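Engineered protein (Artificial gene, PDB 3VB8) is a computationally designed protein, probably made to bind an enzyme and inhibit it. Local coordinates at residues Y13-F18 / L50-L55; K34-K39 / E133-S138; H43-G48 / E127-V132. All coordinates share one frame; numbering follows the deposited sequence.

Contact 1 (Y13-F18 / L50-L55); sequences YVVTSF and LAYMLL
Val15 turns its CG2 methyl into the angle between Leu50 and Tyr52. Val15 CG2 lies 3.4 Å from Leu50 CB and 3.5 Å from Tyr52 CE2, where it meets the edge of the tyrosine ring close to the ring plane, and the Val15 and Tyr52 side chains cross at about a right angle. The carbonyl O of Tyr13 reaches the same ring in its plane, 3.4 Å from Tyr52 CD2. Further along, Leu54 CD1 approaches Tyr13 CB at 3.7 Å and comes obliquely to the start of the Tyr13 ring. Tyr13 CG stands anti to the backbone N, beside the carbonyl carbon (chi1 -164°); the end of this side chain leads away from strand 49-54. These apolar groups form the buried face of two antiparallel strands, 11-19 and 49-54, which are neighbours in an antiparallel sheet. Four backbone hydrogen bonds join residues 13-18 to 50-55, two in each of the hydrogen-bonded pairs Tyr13-Tyr52 and Val15-Leu50. In the latter, Val15 N gives a fairly straight bond of 2.7 Å to Leu50 O (N-H...O angle 160°). Beyond the last of these pairs, Ser17 CB rests 3.6 Å from Leu50 CG. The opposite face is looser. There the non-hydrogen-bonded pair Val14 and Ala51 brings its CA atoms within 4.2 Å, yet both residues are partly exposed and each buries little against the other strand; Val14 mainly sets CG2 against Leu50 O, at 3.3 Å. Arg45 of the second subunit packs on Val14 from this side.

Contact 2 (K34-K39 / E133-S138); sequences KRWFVK and EESNYS
A G1 beta bulge, formed where Arg35 and Trp36 both face Ser31, begins the short, weakly bonded strand 36-37, and the indole of Trp36 meets Ser135 in the long loop between helices 114-122 and 143-156. Arg35 takes up the positive phi (62°) expected at the first position of such a bulge. In the next residue, CG stands anti to the backbone N (chi1 175°), and the indole extends to the loop. Ser135 CB comes up obliquely to its benzo side, 3.3 Å from Trp36 CZ2 and 3.6 Å from Trp36 CE2.

The second point of contact is made by two long side chains that cross at about a right angle. Glu134 is bent at chi2 (64°), and its carboxylate turns back to set OE1 3.3 Å from Lys39 CD, against the aliphatic part of the lysine. The charged ends stay further apart: Lys39 NZ is 4.1 Å from Glu134 OE1, too far for a salt bridge, though the opposite charges probably attract one another on this exposed side. The ammonium is instead hydrogen-bonded to the carbonyl O of Val132, just before the loop segment.

Behind the indole, Phe37 brings CD2 over one face, 3.7 Å above the plane and displaced from the ring centre toward its periphery. Trp36 also packs on Tyr114 and Lys118 of helix 114-122, while Phe37 reaches Val115 and Met122 of that helix and Phe62 of strand 57-67. The contact lies where loop 133-138 passes Trp36, whose short strand pairs with strand 23-31 and carries its aromatic side chains against helix 114-122.

Contact 3 (H43-G48 / E127-V132); sequences HSRRYG and EKTAWV
His43 points the edge of its imidazole at the face of Trp131 in an edge-to-face pair, the His43 ring and the six-membered ring of Trp131 having centroids 4.4 Å apart and planes at 74°. The ND1-CE1 edge of the histidine does the touching, nearest to Trp131 CZ3 and CH2. At the other end, Arg45 and Lys128 lie side by side and point the same way. Lys128 CG sits over one face of the guanidinium, 3.3 Å from Arg45 CZ, which is packing of an aliphatic stem on a flat cation. The charged ends diverge, Arg45 NH2 and Lys128 NZ being 5.1 Å apart, and the lysine has a long, weak ion pair with Glu125. Between these two ends the buried Thr129 fills the middle: its CG2 methyl lies 3.7 Å from Ser44 O and 3.8 Å from Arg45 CG, and its OG1 comes within 3.9 Å of His43 CB.

In the next shell, Leu50 of strand 49-54 touches both His43 and Thr129, and Lys39 and Pro40 pack on Trp131. The backbone that carries Arg45 is folded back by a bond of 2.6 Å from Gly48 N to Ser44 O; Gly48 adopts a positive phi (81°), a backbone conformation readily taken by glycine. Beyond the turn, Arg46 forms a salt bridge to Glu133 of the second subunit, and the Tyr47 ring meets Trp131 of that subunit. The contact is that of a beta hairpin, strands 42-44 and 49-54 joined by a four-residue turn, with the irregular segment 127-132 alongside.

Contacts 1 and 3 adjoin, their centres about 11 Å apart: Ser17 N probably bonds to Gly48 O (2.6 Å), and Leu50 CD2 packs on His43 CB at 3.3 Å, so the hairpin of contact 3 runs directly into the strand pair of contact 1. Both also touch the second subunit, whereas in this chain neither segment of contact 2 is touched by it. Contacts 2 and 3 have centres about 19 Å apart but share one continuous loop, 127-138, and meet where Val38 O packs on Val132 CG2 at 3.1 Å. Contact 2 meets contact 1, about 15 Å away between centres, through Val38 CG1, which lies 3.4 Å from Tyr52 CD1.

Contact 1 (Y13-F18 / L50-L55)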
loop_
_atom_site.group_PDB
_atom_site.type_symbol
_atom_site.label_atom_id
_atom_site.label_comp_id
_atom_site.label_asym_id
_atom_site.label_seq_id
_atom_site.Cartn_x
_atom_site.Cartn_y
_atom_site.Cartn_z
ATOM N N TYR A 13 -12.741 4.762 -5.775
ATOM C CA TYR A 13 -11.969 3.592 -5.435
ATOM C C TYR A 13 -10.568 3.880 -5.923
ATOM O O TYR A 13 -10.360 4.185 -7.095
ATOM C CB TYR A 13 -12.544 2.353 -6.122
ATOM C CG TYR A 13 -12.043 1.056 -5.525
ATOM C CD1 TYR A 13 -12.078 0.842 -4.143
ATOM C CD2 TYR A 13 -11.558 0.035 -6.332
ATOM C CE1 TYR A 13 -11.645 -0.354 -3.582
ATOM C CE2 TYR A 13 -11.126 -1.166 -5.778
ATOM C CZ TYR A 13 -11.171 -1.350 -4.409
ATOM O OH TYR A 13 -10.721 -2.540 -3.901
ATOM N N VAL A 14 -9.606 3.831 -5.018
ATOM C CA VAL A 14 -8.238 4.103 -5.414
ATOM C C VAL A 14 -7.396 2.818 -5.298
ATOM O O VAL A 14 -7.661 1.969 -4.442
ATOM C CB VAL A 14 -7.655 5.257 -4.544
ATOM C CG1 VAL A 14 -7.580 4.818 -3.120
ATOM C CG2 VAL A 14 -6.265 5.678 -5.042
ATOM N N VAL A 15 -6.420 2.653 -6.184
ATOM C CA VAL A 15 -5.544 1.483 -6.136
ATOM C C VAL A 15 -4.081 1.915 -6.219
ATOM O O VAL A 15 -3.786 3.021 -6.651
ATOM C CB VAL A 15 -5.853 0.498 -7.282
ATOM C CG1 VAL A 15 -7.260 -0.134 -7.059
ATOM C CG2 VAL A 15 -5.727 1.219 -8.645
ATOM N N THR A 16 -3.161 1.063 -5.797
ATOM C CA THR A 16 -1.775 1.475 -5.851
ATOM C C THR A 16 -1.199 1.017 -7.164
ATOM O O THR A 16 -1.483 -0.094 -7.619
ATOM C CB THR A 16 -0.944 0.876 -4.702
ATOM O OG1 THR A 16 -1.093 -0.550 -4.709
ATOM C CG2 THR A 16 -1.386 1.442 -3.350
ATOM N N SER A 17 -0.395 1.872 -7.779
ATOM C CA SER A 17 0.230 1.524 -9.039
ATOM C C SER A 17 1.559 2.249 -9.093
ATOM O O SER A 17 1.588 3.462 -9.282
ATOM C CB SER A 17 -0.671 1.947 -10.217
ATOM O OG SER A 17 -0.408 1.198 -11.404
ATOM N N PHE A 18 2.656 1.525 -8.898
ATOM C CA PHE A 18 3.970 2.166 -8.972
ATOM C C PHE A 18 5.147 1.198 -9.120
ATOM O O PHE A 18 5.147 0.109 -8.573
ATOM C CB PHE A 18 4.185 3.075 -7.751
ATOM C CG PHE A 18 4.605 2.350 -6.521
ATOM C CD1 PHE A 18 5.949 2.047 -6.301
ATOM C CD2 PHE A 18 3.655 1.990 -5.565
ATOM C CE1 PHE A 18 6.347 1.396 -5.139
ATOM C CE2 PHE A 18 4.036 1.341 -4.401
ATOM C CZ PHE A 18 5.384 1.043 -4.185
ATOM N N LEU A 50 -4.134 5.149 -8.586
ATOM C CA LEU A 50 -5.032 5.223 -9.733
ATOM C C LEU A 50 -6.386 5.322 -9.057
ATOM O O LEU A 50 -6.650 4.554 -8.131
ATOM C CB LEU A 50 -4.925 3.954 -10.580
ATOM C CG LEU A 50 -3.618 3.733 -11.332
ATOM C CD1 LEU A 50 -3.720 2.476 -12.126
ATOM C CD2 LEU A 50 -3.338 4.904 -12.229
ATOM N N ALA A 51 -7.212 6.285 -9.463
ATOM C CA ALA A 51 -8.536 6.455 -8.856
ATOM C C ALA A 51 -9.610 6.071 -9.837
ATOM O O ALA A 51 -9.465 6.335 -11.020
ATOM C CB ALA A 51 -8.755 7.872 -8.457
ATOM N N TYR A 52 -10.709 5.513 -9.349
ATOM C CA TYR A 52 -11.791 5.087 -10.223
ATOM C C TYR A 52 -13.132 5.651 -9.799
ATOM O O TYR A 52 -13.399 5.792 -8.609
ATOM C CB TYR A 52 -11.917 3.563 -10.197
ATOM C CG TYR A 52 -10.751 2.778 -10.749
ATOM C CD1 TYR A 52 -10.714 2.415 -12.096
ATOM C CD2 TYR A 52 -9.718 2.340 -9.916
ATOM C CE1 TYR A 52 -9.682 1.629 -12.604
ATOM C CE2 TYR A 52 -8.674 1.551 -10.415
ATOM C CZ TYR A 52 -8.666 1.197 -11.768
ATOM O OH TYR A 52 -7.672 0.404 -12.312
ATOM N N MET A 53 -13.975 5.942 -10.786
ATOM C CA MET A 53 -15.322 6.432 -10.547
ATOM C C MET A 53 -16.185 5.254 -10.911
ATOM O O MET A 53 -16.600 5.118 -12.055
ATOM C CB MET A 53 -15.667 7.639 -11.431
ATOM C CG MET A 53 -15.020 8.964 -11.044
ATOM S SD MET A 53 -15.793 10.363 -11.855
ATOM C CE MET A 53 -15.479 9.943 -13.573
ATOM N N LEU A 54 -16.383 4.375 -9.933
ATOM C CA LEU A 54 -17.188 3.178 -10.110
ATOM C C LEU A 54 -18.708 3.370 -9.884
ATOM O O LEU A 54 -19.157 4.150 -9.033
ATOM C CB LEU A 54 -16.701 2.080 -9.162
ATOM C CG LEU A 54 -15.263 1.599 -9.284
ATOM C CD1 LEU A 54 -14.976 0.572 -8.200
ATOM C CD2 LEU A 54 -15.057 0.982 -10.642
ATOM N N LEU A 55 -19.485 2.627 -10.658
ATOM C CA LEU A 55 -20.932 2.627 -10.572
ATOM C C LEU A 55 -21.273 1.276 -9.986
ATOM O O LEU A 55 -20.599 0.287 -10.262
ATOM C CB LEU A 55 -21.534 2.766 -11.965
ATOM C CG LEU A 55 -21.261 4.071 -12.707
ATOM C CD1 LEU A 55 -21.688 3.940 -14.162
ATOM C CD2 LEU A 55 -22.003 5.190 -12.005
#

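Contact 2 (K34-K39 / E133-S138)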
loop_
_atom_site.group_PDB
_atom_site.type_symbol
_atom_site.label_atom_id
_atom_site.label_comp_id
_atom_site.label_asym_id
_atom_site.label_seq_id
_atom_site.Cartn_x
_atom_site.Cartn_y
_atom_site.Cartn_z
ATOM N N LYS A 34 -18.693 -4.840 -18.365
ATOM C CA LYS A 34 -18.072 -4.568 -19.663
ATOM C C LYS A 34 -17.118 -5.697 -20.088
ATOM O O LYS A 34 -16.767 -5.845 -21.264
ATOM C CB LYS A 34 -17.288 -3.254 -19.585
ATOM C CG LYS A 34 -18.063 -2.072 -18.995
ATOM C CD LYS A 34 -19.255 -1.689 -19.861
ATOM C CE LYS A 34 -20.070 -0.571 -19.231
ATOM N NZ LYS A 34 -21.121 -0.102 -20.169
ATOM N N ARG A 35 -16.686 -6.479 -19.110
ATOM C CA ARG A 35 -15.783 -7.588 -19.365
ATOM C C ARG A 35 -14.453 -7.134 -19.937
ATOM O O ARG A 35 -13.988 -7.677 -20.934
ATOM C CB ARG A 35 -16.424 -8.613 -20.312
ATOM C CG ARG A 35 -15.669 -9.949 -20.371
ATOM C CD ARG A 35 -16.612 -11.159 -20.435
ATOM N NE ARG A 35 -17.548 -11.083 -21.556
ATOM C CZ ARG A 35 -18.264 -12.111 -22.007
ATOM N NH1 ARG A 35 -18.148 -13.303 -21.433
ATOM N NH2 ARG A 35 -19.095 -11.946 -23.035
ATOM N N TRP A 36 -13.865 -6.130 -19.296
ATOM C CA TRP A 36 -12.563 -5.568 -19.642
ATOM C C TRP A 36 -12.202 -4.578 -18.544
ATOM O O TRP A 36 -13.074 -4.072 -17.836
ATOM C CB TRP A 36 -12.588 -4.867 -21.010
ATOM C CG TRP A 36 -11.309 -4.172 -21.345
ATOM C CD1 TRP A 36 -11.068 -2.824 -21.298
ATOM C CD2 TRP A 36 -10.072 -4.784 -21.733
ATOM N NE1 TRP A 36 -9.752 -2.558 -21.629
ATOM C CE2 TRP A 36 -9.119 -3.746 -21.900
ATOM C CE3 TRP A 36 -9.671 -6.106 -21.951
ATOM C CZ2 TRP A 36 -7.789 -4.007 -22.281
ATOM C CZ3 TRP A 36 -8.358 -6.359 -22.325
ATOM C CH2 TRP A 36 -7.433 -5.316 -22.485
ATOM N N PHE A 37 -10.909 -4.309 -18.416
ATOM C CA PHE A 37 -10.389 -3.380 -17.407
ATOM C C PHE A 37 -11.111 -2.034 -17.385
ATOM O O PHE A 37 -11.355 -1.435 -18.437
ATOM C CB PHE A 37 -8.868 -3.170 -17.617
ATOM C CG PHE A 37 -8.061 -4.448 -17.486
ATOM C CD1 PHE A 37 -7.876 -5.060 -16.236
ATOM C CD2 PHE A 37 -7.605 -5.116 -18.614
ATOM C CE1 PHE A 37 -7.261 -6.323 -16.122
ATOM C CE2 PHE A 37 -6.994 -6.370 -18.501
ATOM C CZ PHE A 37 -6.826 -6.970 -17.255
ATOM N N VAL A 38 -11.431 -1.565 -16.180
ATOM C CA VAL A 38 -12.106 -0.291 -15.986
ATOM C C VAL A 38 -11.106 0.793 -16.273
ATOM O O VAL A 38 -9.915 0.587 -16.059
ATOM C CB VAL A 38 -12.594 -0.169 -14.556
ATOM C CG1 VAL A 38 -13.057 1.231 -14.288
ATOM C CG2 VAL A 38 -13.727 -1.131 -14.345
ATOM N N LYS A 39 -11.577 1.933 -16.766
ATOM C CA LYS A 39 -10.681 3.029 -17.089
ATOM C C LYS A 39 -10.602 4.000 -15.928
ATOM O O LYS A 39 -11.622 4.416 -15.415
ATOM C CB LYS A 39 -11.167 3.767 -18.342
ATOM C CG LYS A 39 -10.319 4.969 -18.688
ATOM C CD LYS A 39 -9.288 4.660 -19.770
ATOM C CE LYS A 39 -8.576 5.936 -20.245
ATOM N NZ LYS A 39 -7.594 5.690 -21.349
ATOM N N GLU A 133 -5.543 1.356 -21.317
ATOM C CA GLU A 133 -5.728 1.843 -22.665
ATOM C C GLU A 133 -7.142 1.515 -23.081
ATOM O O GLU A 133 -7.554 0.359 -22.984
ATOM C CB GLU A 133 -4.728 1.156 -23.597
ATOM C CG GLU A 133 -3.283 1.602 -23.374
ATOM C CD GLU A 133 -2.281 0.828 -24.214
ATOM O OE1 GLU A 133 -2.492 0.734 -25.441
ATOM O OE2 GLU A 133 -1.280 0.327 -23.650
ATOM N N GLU A 134 -7.885 2.532 -23.526
ATOM C CA GLU A 134 -9.259 2.325 -23.980
ATOM C C GLU A 134 -9.082 1.280 -25.037
ATOM O O GLU A 134 -8.807 1.606 -26.183
ATOM C CB GLU A 134 -9.829 3.606 -24.595
ATOM C CG GLU A 134 -11.358 3.729 -24.612
ATOM C CD GLU A 134 -11.953 3.787 -23.207
ATOM O OE1 GLU A 134 -11.390 4.492 -22.343
ATOM O OE2 GLU A 134 -12.980 3.125 -22.955
ATOM N N SER A 135 -9.190 0.019 -24.643
ATOM C CA SER A 135 -8.972 -1.052 -25.595
ATOM C C SER A 135 -10.192 -1.739 -26.233
ATOM O O SER A 135 -11.359 -1.419 -25.976
ATOM C CB SER A 135 -8.076 -2.111 -24.960
ATOM O OG SER A 135 -6.819 -1.552 -24.655
ATOM N N ASN A 136 -9.869 -2.704 -27.087
ATOM C CA ASN A 136 -10.826 -3.495 -27.840
ATOM C C ASN A 136 -10.830 -4.984 -27.403
ATOM O O ASN A 136 -10.264 -5.373 -26.362
ATOM C CB ASN A 136 -10.446 -3.384 -29.317
ATOM C CG ASN A 136 -11.515 -3.890 -30.238
ATOM O OD1 ASN A 136 -11.237 -4.207 -31.387
ATOM N ND2 ASN A 136 -12.752 -3.957 -29.749
ATOM N N TYR A 137 -11.478 -5.798 -28.233
ATOM C CA TYR A 137 -11.612 -7.236 -28.035
ATOM C C TYR A 137 -12.657 -7.599 -26.995
ATOM O O TYR A 137 -13.057 -6.757 -26.196
ATOM C CB TYR A 137 -10.273 -7.860 -27.640
ATOM C CG TYR A 137 -10.274 -9.362 -27.770
ATOM C CD1 TYR A 137 -10.609 -9.974 -28.979
ATOM C CD2 TYR A 137 -9.964 -10.177 -26.685
ATOM C CE1 TYR A 137 -10.636 -11.364 -29.099
ATOM C CE2 TYR A 137 -9.987 -11.569 -26.798
ATOM C CZ TYR A 137 -10.326 -12.150 -28.006
ATOM O OH TYR A 137 -10.378 -13.515 -28.129
ATOM N N SER A 138 -13.070 -8.863 -26.992
ATOM C CA SER A 138 -14.075 -9.342 -26.054
ATOM C C SER A 138 -13.701 -10.680 -25.452
ATOM O O SER A 138 -13.750 -11.706 -26.132
ATOM C CB SER A 138 -15.411 -9.494 -26.766
ATOM O OG SER A 138 -15.755 -8.291 -27.416
#

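Contact 3 (H43-G48 / E127-V132)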
loop_
_atom_site.group_PDB
_atom_site.type_symbol
_atom_site.label_atom_id
_atom_site.label_comp_id
_atom_site.label_asym_id
_atom_site.label_seq_id
_atom_site.Cartn_x
_atom_site.Cartn_y
_atom_site.Cartn_z
ATOM N N HIS A 43 -5.019 9.612 -12.430
ATOM C CA HIS A 43 -3.853 8.834 -12.022
ATOM C C HIS A 43 -2.799 9.788 -11.462
ATOM O O HIS A 43 -2.596 10.876 -12.007
ATOM C CB HIS A 43 -3.283 8.092 -13.207
ATOM C CG HIS A 43 -2.923 8.987 -14.347
ATOM N ND1 HIS A 43 -3.720 9.115 -15.459
ATOM C CD2 HIS A 43 -1.846 9.776 -14.555
ATOM C CE1 HIS A 43 -3.147 9.943 -16.317
ATOM N NE2 HIS A 43 -2.009 10.359 -15.792
ATOM N N SER A 44 -2.121 9.390 -10.390
ATOM C CA SER A 44 -1.125 10.267 -9.788
ATOM C C SER A 44 0.239 9.630 -9.620
ATOM O O SER A 44 0.446 8.768 -8.778
ATOM C CB SER A 44 -1.636 10.770 -8.427
ATOM O OG SER A 44 -0.698 11.568 -7.723
ATOM N N ARG A 45 1.185 10.084 -10.416
ATOM C CA ARG A 45 2.524 9.557 -10.332
ATOM C C ARG A 45 3.153 10.105 -9.065
ATOM O O ARG A 45 4.013 9.481 -8.448
ATOM C CB ARG A 45 3.313 10.001 -11.562
ATOM C CG ARG A 45 3.040 9.184 -12.824
ATOM C CD ARG A 45 3.733 9.738 -14.065
ATOM N NE ARG A 45 3.439 8.920 -15.238
ATOM C CZ ARG A 45 3.803 9.248 -16.470
ATOM N NH1 ARG A 45 4.471 10.371 -16.669
ATOM N NH2 ARG A 45 3.496 8.469 -17.499
ATOM N N ARG A 46 2.694 11.282 -8.672
ATOM C CA ARG A 46 3.220 11.928 -7.492
ATOM C C ARG A 46 2.954 11.062 -6.275
ATOM O O ARG A 46 3.587 11.231 -5.236
ATOM C CB ARG A 46 2.569 13.310 -7.335
ATOM C CG ARG A 46 3.227 14.281 -6.358
ATOM C CD ARG A 46 2.806 14.055 -4.912
ATOM N NE ARG A 46 3.388 15.035 -3.981
ATOM C CZ ARG A 46 2.997 16.308 -3.844
ATOM N NH1 ARG A 46 2.007 16.806 -4.574
ATOM N NH2 ARG A 46 3.592 17.096 -2.955
ATOM N N TYR A 47 2.011 10.132 -6.403
ATOM C CA TYR A 47 1.678 9.257 -5.284
ATOM C C TYR A 47 1.635 7.756 -5.592
ATOM O O TYR A 47 1.638 6.931 -4.682
ATOM C CB TYR A 47 0.348 9.686 -4.657
ATOM C CG TYR A 47 0.460 10.927 -3.809
ATOM C CD1 TYR A 47 1.279 10.943 -2.675
ATOM C CD2 TYR A 47 -0.235 12.090 -4.140
ATOM C CE1 TYR A 47 1.404 12.083 -1.896
ATOM C CE2 TYR A 47 -0.119 13.241 -3.366
ATOM C CZ TYR A 47 0.702 13.231 -2.247
ATOM O OH TYR A 47 0.808 14.369 -1.480
ATOM N N GLY A 48 1.581 7.394 -6.866
ATOM C CA GLY A 48 1.554 5.983 -7.206
ATOM C C GLY A 48 0.171 5.383 -7.075
ATOM O O GLY A 48 0.025 4.192 -6.804
ATOM N N GLU A 127 9.045 4.604 -12.382
ATOM C CA GLU A 127 8.643 5.943 -11.956
ATOM C C GLU A 127 7.462 6.426 -12.749
ATOM O O GLU A 127 7.376 7.601 -13.106
ATOM C CB GLU A 127 9.816 6.926 -12.110
ATOM C CG GLU A 127 10.621 7.119 -10.835
ATOM C CD GLU A 127 11.900 7.921 -11.045
ATOM O OE1 GLU A 127 11.980 8.707 -12.014
ATOM O OE2 GLU A 127 12.828 7.772 -10.226
ATOM N N LYS A 128 6.546 5.503 -13.017
ATOM C CA LYS A 128 5.351 5.801 -13.800
ATOM C C LYS A 128 4.186 5.041 -13.194
ATOM O O LYS A 128 4.390 4.251 -12.280
ATOM C CB LYS A 128 5.575 5.322 -15.240
ATOM C CG LYS A 128 4.975 6.191 -16.334
ATOM C CD LYS A 128 5.759 5.983 -17.635
ATOM C CE LYS A 128 7.189 6.527 -17.526
ATOM N NZ LYS A 128 7.978 6.352 -18.780
ATOM N N THR A 129 2.976 5.289 -13.693
ATOM C CA THR A 129 1.793 4.565 -13.225
ATOM C C THR A 129 1.312 3.758 -14.410
ATOM O O THR A 129 1.760 3.972 -15.537
ATOM C CB THR A 129 0.607 5.482 -12.756
ATOM O OG1 THR A 129 0.193 6.325 -13.829
ATOM C CG2 THR A 129 0.981 6.310 -11.547
ATOM N N ALA A 130 0.401 2.837 -14.154
ATOM C CA ALA A 130 -0.114 2.013 -15.220
ATOM C C ALA A 130 -1.136 2.842 -16.000
ATOM O O ALA A 130 -1.602 3.853 -15.489
ATOM C CB ALA A 130 -0.752 0.724 -14.626
ATOM N N TRP A 131 -1.456 2.443 -17.232
ATOM C CA TRP A 131 -2.447 3.177 -18.009
ATOM C C TRP A 131 -3.416 2.294 -18.757
ATOM O O TRP A 131 -3.063 1.672 -19.757
ATOM C CB TRP A 131 -1.804 4.130 -19.014
ATOM C CG TRP A 131 -2.771 5.180 -19.423
ATOM C CD1 TRP A 131 -2.946 5.713 -20.676
ATOM C CD2 TRP A 131 -3.688 5.868 -18.561
ATOM N NE1 TRP A 131 -3.920 6.697 -20.643
ATOM C CE2 TRP A 131 -4.388 6.811 -19.356
ATOM C CE3 TRP A 131 -3.991 5.780 -17.191
ATOM C CZ2 TRP A 131 -5.364 7.659 -18.812
ATOM C CZ3 TRP A 131 -4.957 6.618 -16.660
ATOM C CH2 TRP A 131 -5.631 7.543 -17.465
ATOM N N VAL A 132 -4.653 2.278 -18.283
ATOM C CA VAL A 132 -5.670 1.475 -18.915
ATOM C C VAL A 132 -5.895 2.086 -20.273
ATOM O O VAL A 132 -6.351 3.211 -20.365
ATOM C CB VAL A 132 -6.986 1.501 -18.108
ATOM C CG1 VAL A 132 -8.144 1.126 -18.977
ATOM C CG2 VAL A 132 -6.915 0.523 -16.959
#